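Local coordinates for protein enoyl-CoA hydratase/carnithine racemase (PDB 6SL9) that probably acts as a crotonase-family isomerase that forms oxepin-CoA in bacterial phenylacetic acid catabolism, at residues Ser112-Gly117 / Ala126-Ala131; Thr130-Ile135 / Ser141-Leu146; Tyr205-Lys210 / Gly232-Thr237. One frame throughout, in Å; residues are numbered along the deposited sequence.

Overall arrangement
Contacts 1 and 2 lie side by side, with centres about 9 Å apart. They share T130 and A131 and touch through S112 and W116 of the first and S141, L143 and L146 of the second. Contact 3 is remote: its centre is about 28 Å from that of contact 1, on the opposite side of the chain's centre. Contact 1 is buried, nearest the chain's centre and wholly apolar, joining helix 109-115 to strand 127-129. Contact 2 is also buried and apolar where it touches, but its helix start bonds to a second subunit. Contact 3 lies farthest out and pairs helices 202-214 and 220-235. There a buried leucine meets an exposed glutamine as well as a buried alanine.

Contact 1 of 3, residues Ser112-Gly117 / Ala126-Ala131; sequences SLALWG and ASFTTA
F128 reaches from strand 127-129 to A114 and L115 of segment 112-117. Its CB points toward that segment. The first torsion, chi1 -63°, sets CG anti to the carbonyl carbon, and the ring extends away from the strand. Next along the ring, F128 CD2 lies 4.7 Å from L115 CD2, just beyond close contact. CE2 does the touching. F128 CE2 is 4.4 Å from A114 CB, and that methyl sits at the ring edge, near the ring plane. F128 CE2 is also 4.5 Å from L115 CD2, which approaches obliquely. The two methyl carbons, A114 CB and L115 CD2, are 5.0 Å apart, and CE2 points between them. F128 CZ is already farther away, 5.3 Å from A114 CB. The CB of L115 points neither at the strand nor away from it, but its CD2 branch ends nearer.

The contact is small, 73 Å² in all, and other groups pack around it. V102 of strand 98-102 touches both A114 and F128, and V177 also lies against the F128 ring. L115 packs on L143 and L146 of helix 143-151. The strand itself is held by backbone bonds of F128 with L166 and of S127 and T129 with A106.

All three touching residues are buried. They meet by van der Waals contact alone, at rather long distances. The chemistry implies a hydrophobic seam between the helix and the small sheet, set by shape and burial and carrying no polar bond of its own.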
# COMPACT_ATOMS: atom_id res chain seq x y z
N SER A 112 3.39 -17.40 5.02
CA SER A 112 4.14 -16.85 3.87
C SER A 112 3.77 -17.56 2.58
O SER A 112 3.44 -16.90 1.58
CB SER A 112 5.66 -16.93 4.11
OG SER A 112 6.05 -16.39 5.38
N LEU A 113 3.81 -18.90 2.59
CA LEU A 113 3.57 -19.68 1.37
C LEU A 113 2.14 -19.44 0.88
O LEU A 113 1.89 -19.26 -0.30
CB LEU A 113 3.85 -21.18 1.65
CG LEU A 113 5.33 -21.57 1.78
CD1 LEU A 113 5.49 -23.07 2.02
CD2 LEU A 113 6.15 -21.23 0.53
N ALA A 114 1.15 -19.43 1.80
CA ALA A 114 -0.26 -19.29 1.41
C ALA A 114 -0.44 -17.95 0.70
O ALA A 114 -1.22 -17.83 -0.27
CB ALA A 114 -1.13 -19.35 2.63
N LEU A 115 0.26 -16.92 1.15
CA LEU A 115 0.03 -15.55 0.65
C LEU A 115 0.65 -15.33 -0.72
O LEU A 115 0.34 -14.34 -1.36
CB LEU A 115 0.50 -14.51 1.65
CG LEU A 115 -0.27 -14.49 2.98
CD1 LEU A 115 0.22 -13.39 3.86
CD2 LEU A 115 -1.79 -14.42 2.81
N TRP A 116 1.44 -16.28 -1.22
CA TRP A 116 1.96 -16.21 -2.60
C TRP A 116 0.93 -16.61 -3.64
O TRP A 116 1.18 -16.39 -4.80
CB TRP A 116 3.24 -17.04 -2.76
CG TRP A 116 4.45 -16.36 -2.20
CD1 TRP A 116 5.11 -16.60 -1.02
CD2 TRP A 116 5.00 -15.16 -2.74
NE1 TRP A 116 6.06 -15.64 -0.84
CE2 TRP A 116 6.02 -14.74 -1.87
CE3 TRP A 116 4.73 -14.41 -3.89
CZ2 TRP A 116 6.74 -13.57 -2.10
CZ3 TRP A 116 5.45 -13.25 -4.12
CH2 TRP A 116 6.44 -12.85 -3.23
N GLY A 117 -0.23 -17.17 -3.23
CA GLY A 117 -1.25 -17.41 -4.24
C GLY A 117 -1.65 -16.12 -4.93
O GLY A 117 -1.74 -15.09 -4.27
N ALA A 126 -10.32 -22.15 8.97
CA ALA A 126 -8.88 -21.94 8.74
C ALA A 126 -8.43 -20.73 9.55
O ALA A 126 -9.25 -19.93 9.96
CB ALA A 126 -8.58 -21.77 7.27
N SER A 127 -7.13 -20.51 9.66
CA SER A 127 -6.62 -19.38 10.45
C SER A 127 -5.26 -19.01 9.93
O SER A 127 -4.58 -19.80 9.30
CB SER A 127 -6.63 -19.73 11.89
OG SER A 127 -5.80 -20.82 12.16
N PHE A 128 -4.89 -17.78 10.24
CA PHE A 128 -3.59 -17.23 9.84
C PHE A 128 -2.91 -16.62 11.05
O PHE A 128 -3.54 -15.78 11.75
CB PHE A 128 -3.77 -16.11 8.79
CG PHE A 128 -4.38 -16.59 7.50
CD1 PHE A 128 -5.74 -16.79 7.38
CD2 PHE A 128 -3.56 -16.89 6.42
CE1 PHE A 128 -6.27 -17.30 6.21
CE2 PHE A 128 -4.11 -17.36 5.23
CZ PHE A 128 -5.46 -17.55 5.15
N THR A 129 -1.67 -16.98 11.30
CA THR A 129 -0.92 -16.40 12.44
C THR A 129 0.52 -16.14 11.95
O THR A 129 1.15 -17.06 11.46
CB THR A 129 -0.98 -17.35 13.64
OG1 THR A 129 -2.30 -17.81 13.97
CG2 THR A 129 -0.40 -16.56 14.80
N THR A 130 1.01 -14.93 12.11
CA THR A 130 2.37 -14.68 11.60
C THR A 130 3.38 -15.54 12.35
O THR A 130 4.31 -16.04 11.72
CB THR A 130 2.70 -13.18 11.63
OG1 THR A 130 2.67 -12.75 13.01
CG2 THR A 130 1.80 -12.34 10.75
N ALA A 131 3.24 -15.69 13.66
CA ALA A 131 3.94 -16.67 14.51
C ALA A 131 5.42 -16.42 14.79
O ALA A 131 5.87 -16.76 15.89
CB ALA A 131 3.77 -18.09 13.96

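Contact 2 of 3, residues Thr130-Ile135 / Ser141-Leu146; sequences TAFVRI and SGLSFL
L143 and F132 make the close part of this contact. The CD2 methyl of L143 is 3.9 Å from F132 CE2 and 4.2 Å from F132 CD2. It lies at the ring edge, near the plane, and not over a face. L143 carries CG anti to the backbone N (chi1 -175°), and this directs its branches from the helix start toward the loop. The same L143 CD2 is 4.3 Å from T130 CG2, a looser touch. One methyl thus bridges a ring edge and a threonine methyl. S112 and L115 of helix 109-115 and L160 of helix 153-162 also pack on L143. T130 OG1 is hydrogen-bonded to L159 O.

The looser side is at S141, which is partly exposed. S141 OG comes no nearer than 5.2 Å, to F132 CZ. Toward the second subunit the surroundings are polar. G142 is the N-cap of helix 143-151, and E227 of the second subunit bonds there to G142 N through OE2 and to S144 OG through OE1; the helix dipole would probably suit a carboxylate at this end.

The arrangement is apolar packing of a loop on the N-terminal turn of a helix. It lies beside the subunit interface of a crotonase-fold trimer.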
# COMPACT_ATOMS: atom_id res chain seq x y z
N THR A 130 1.01 -14.93 12.11
CA THR A 130 2.37 -14.68 11.60
C THR A 130 3.38 -15.54 12.35
O THR A 130 4.31 -16.04 11.72
CB THR A 130 2.70 -13.18 11.63
OG1 THR A 130 2.67 -12.75 13.01
CG2 THR A 130 1.80 -12.34 10.75
N ALA A 131 3.24 -15.69 13.66
CA ALA A 131 3.94 -16.67 14.51
C ALA A 131 5.42 -16.42 14.79
O ALA A 131 5.87 -16.76 15.89
CB ALA A 131 3.77 -18.09 13.96
N PHE A 132 6.17 -15.90 13.82
CA PHE A 132 7.64 -15.77 13.97
C PHE A 132 8.00 -15.09 15.29
O PHE A 132 8.95 -15.54 15.98
CB PHE A 132 8.23 -14.96 12.81
CG PHE A 132 8.18 -15.71 11.50
CD1 PHE A 132 9.15 -16.62 11.19
CD2 PHE A 132 7.21 -15.43 10.54
CE1 PHE A 132 9.17 -17.26 9.99
CE2 PHE A 132 7.23 -16.07 9.30
CZ PHE A 132 8.20 -16.98 9.06
N VAL A 133 7.32 -14.01 15.64
CA VAL A 133 7.70 -13.22 16.83
C VAL A 133 7.57 -14.05 18.11
O VAL A 133 8.27 -13.75 19.09
CB VAL A 133 6.91 -11.90 16.91
CG1 VAL A 133 5.48 -12.12 17.34
CG2 VAL A 133 7.55 -10.90 17.79
N ARG A 134 6.69 -15.07 18.12
CA ARG A 134 6.47 -15.86 19.33
C ARG A 134 7.66 -16.72 19.66
O ARG A 134 7.83 -17.10 20.80
CB ARG A 134 5.23 -16.73 19.19
CG ARG A 134 3.93 -15.96 19.03
CD ARG A 134 2.76 -16.89 19.06
NE ARG A 134 1.46 -16.23 18.92
CZ ARG A 134 0.31 -16.90 18.65
NH1 ARG A 134 0.33 -18.20 18.42
NH2 ARG A 134 -0.86 -16.30 18.60
N ILE A 135 8.55 -16.95 18.69
CA ILE A 135 9.84 -17.64 18.95
C ILE A 135 11.04 -16.72 18.73
O ILE A 135 12.18 -17.17 18.64
CB ILE A 135 9.94 -18.97 18.21
CG1 ILE A 135 9.92 -18.82 16.69
CG2 ILE A 135 8.86 -19.93 18.67
CD1 ILE A 135 10.27 -20.08 15.90
N SER A 141 10.61 -15.81 4.35
CA SER A 141 9.98 -16.46 3.20
C SER A 141 9.08 -15.47 2.45
O SER A 141 8.05 -15.89 1.82
CB SER A 141 9.24 -17.72 3.64
OG SER A 141 10.06 -18.55 4.43
N GLY A 142 9.46 -14.21 2.43
CA GLY A 142 8.75 -13.17 1.72
C GLY A 142 7.60 -12.54 2.50
O GLY A 142 6.96 -11.64 1.92
N LEU A 143 7.38 -12.95 3.75
CA LEU A 143 6.21 -12.38 4.46
C LEU A 143 6.44 -10.88 4.69
O LEU A 143 5.44 -10.12 4.71
CB LEU A 143 6.01 -13.11 5.77
CG LEU A 143 4.74 -12.70 6.56
CD1 LEU A 143 3.50 -12.95 5.73
CD2 LEU A 143 4.71 -13.47 7.86
N SER A 144 7.69 -10.42 4.89
CA SER A 144 7.89 -8.98 5.13
C SER A 144 7.60 -8.15 3.86
O SER A 144 7.34 -6.96 3.99
CB SER A 144 9.26 -8.67 5.66
OG SER A 144 10.27 -8.74 4.68
N PHE A 145 7.71 -8.77 2.71
CA PHE A 145 7.40 -8.17 1.39
C PHE A 145 5.90 -8.19 1.21
O PHE A 145 5.29 -7.15 0.93
CB PHE A 145 8.21 -8.93 0.37
CG PHE A 145 7.97 -8.49 -1.06
CD1 PHE A 145 6.96 -9.06 -1.81
CD2 PHE A 145 8.80 -7.59 -1.70
CE1 PHE A 145 6.69 -8.64 -3.09
CE2 PHE A 145 8.60 -7.23 -3.04
CZ PHE A 145 7.54 -7.77 -3.74
N LEU A 146 5.30 -9.37 1.30
CA LEU A 146 3.89 -9.51 0.95
C LEU A 146 2.95 -8.86 1.93
O LEU A 146 1.97 -8.25 1.51
CB LEU A 146 3.54 -11.00 0.87
CG LEU A 146 3.97 -11.77 -0.37
CD1 LEU A 146 3.52 -13.20 -0.20
CD2 LEU A 146 3.36 -11.18 -1.64

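Contact 3 of 3, residues Tyr205-Lys210 / Gly232-Thr237; sequences YALTKK and GQAGQT
Apolar contact comes first. L207 projects from helix 202-214 toward helix 220-235, and its CD1 lies 4.2 Å from A234 CB. L207 CD1 also reaches the backbone, 4.0 Å from A234 N, and is 4.1 Å from Q233 CB. At A234 the side chain is a single methyl, and the leucine tip meets both it and the main chain.

The second kind is apolar against polar. L207 CD2 lies 3.7 Å from Q233 OE1, a van der Waals contact. The two side chains cross at about a right angle. Q233 is exposed and extended beyond CG, and its amide oxygen meets the CD2 methyl at the border of the contact.

The hydrogen bonds near the contact do not join the two helices. Those of T237 shape the turn after helix 220-235. T237 OG1 donates to A234 O at 2.7 Å, in the carbonyl plane, with a C=O...donor angle of 151°. T237 N is bonded to the same A234 O at 3.2 Å. T237 OG1 is also paired with H240 N, capping helix 238-249. One threonine hydroxyl thereby ties the end of one helix to the start of the next.

On the third subunit, V138 packs on L207 and P139 on T208. The arrangement is an antiparallel helix pair within the C-terminal helical region of the crotonase fold, lying against a neighbouring subunit of the trimer.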
# COMPACT_ATOMS: atom_id res chain seq x y z
N TYR A 205 -1.70 -13.38 -17.80
CA TYR A 205 -1.60 -13.58 -16.34
C TYR A 205 -0.14 -13.47 -15.94
O TYR A 205 0.19 -12.81 -14.92
CB TYR A 205 -2.19 -14.91 -15.91
CG TYR A 205 -3.66 -15.13 -16.18
CD1 TYR A 205 -4.61 -14.14 -16.08
CD2 TYR A 205 -4.12 -16.41 -16.44
CE1 TYR A 205 -5.97 -14.40 -16.21
CE2 TYR A 205 -5.46 -16.70 -16.58
CZ TYR A 205 -6.40 -15.70 -16.49
OH TYR A 205 -7.72 -15.98 -16.64
N ALA A 206 0.75 -14.16 -16.62
CA ALA A 206 2.17 -14.20 -16.24
C ALA A 206 2.76 -12.80 -16.22
O ALA A 206 3.51 -12.47 -15.32
CB ALA A 206 2.88 -15.05 -17.25
N LEU A 207 2.49 -12.05 -17.27
CA LEU A 207 3.10 -10.72 -17.44
C LEU A 207 2.48 -9.72 -16.45
O LEU A 207 3.19 -8.86 -15.93
CB LEU A 207 3.00 -10.28 -18.90
CG LEU A 207 3.76 -11.16 -19.89
CD1 LEU A 207 3.45 -10.77 -21.29
CD2 LEU A 207 5.23 -11.12 -19.69
N THR A 208 1.20 -9.86 -16.17
CA THR A 208 0.54 -9.03 -15.14
C THR A 208 1.18 -9.28 -13.78
O THR A 208 1.42 -8.31 -13.03
CB THR A 208 -0.97 -9.26 -15.14
OG1 THR A 208 -1.50 -8.90 -16.41
CG2 THR A 208 -1.67 -8.46 -14.09
N LYS A 209 1.46 -10.51 -13.47
CA LYS A 209 2.09 -10.86 -12.17
C LYS A 209 3.44 -10.17 -12.05
O LYS A 209 3.79 -9.70 -10.96
CB LYS A 209 2.24 -12.37 -12.06
CG LYS A 209 0.92 -13.05 -11.79
CD LYS A 209 1.05 -14.55 -11.86
CE LYS A 209 2.06 -15.12 -10.88
NZ LYS A 209 1.75 -16.55 -10.57
N LYS A 210 4.19 -10.08 -13.14
CA LYS A 210 5.50 -9.42 -13.14
C LYS A 210 5.35 -7.94 -12.84
O LYS A 210 6.12 -7.39 -12.05
CB LYS A 210 6.18 -9.63 -14.50
CG LYS A 210 6.59 -11.05 -14.82
CD LYS A 210 7.45 -11.26 -16.11
CE LYS A 210 7.36 -12.72 -16.54
NZ LYS A 210 7.88 -13.67 -15.49
N GLY A 232 3.98 -5.02 -25.24
CA GLY A 232 4.51 -5.37 -26.57
C GLY A 232 4.52 -6.87 -26.71
O GLY A 232 4.12 -7.44 -27.76
N GLN A 233 4.99 -7.57 -25.68
CA GLN A 233 5.01 -9.05 -25.66
C GLN A 233 3.58 -9.58 -25.70
O GLN A 233 3.30 -10.49 -26.51
CB GLN A 233 5.77 -9.55 -24.46
CG GLN A 233 7.23 -9.16 -24.46
CD GLN A 233 8.01 -9.57 -23.24
OE1 GLN A 233 7.55 -10.37 -22.43
NE2 GLN A 233 9.17 -8.94 -23.05
N ALA A 234 2.71 -9.11 -24.83
CA ALA A 234 1.33 -9.63 -24.80
C ALA A 234 0.62 -9.41 -26.16
O ALA A 234 -0.12 -10.27 -26.64
CB ALA A 234 0.52 -9.00 -23.69
N GLY A 235 0.92 -8.32 -26.83
CA GLY A 235 0.28 -7.96 -28.10
C GLY A 235 0.69 -8.89 -29.22
O GLY A 235 -0.03 -8.94 -30.21
N GLN A 236 1.81 -9.60 -29.07
CA GLN A 236 2.29 -10.50 -30.13
C GLN A 236 1.80 -11.93 -29.92
O GLN A 236 2.04 -12.78 -30.75
CB GLN A 236 3.81 -10.50 -30.16
CG GLN A 236 4.39 -9.19 -30.64
CD GLN A 236 5.88 -9.26 -30.68
OE1 GLN A 236 6.44 -9.85 -31.58
NE2 GLN A 236 6.52 -8.63 -29.70
N THR A 237 1.03 -12.18 -28.87
CA THR A 237 0.54 -13.53 -28.57
C THR A 237 -0.63 -13.91 -29.52
O THR A 237 -1.46 -13.05 -29.91
CB THR A 237 0.12 -13.71 -27.10
OG1 THR A 237 -0.98 -12.83 -26.80
CG2 THR A 237 1.28 -13.52 -26.15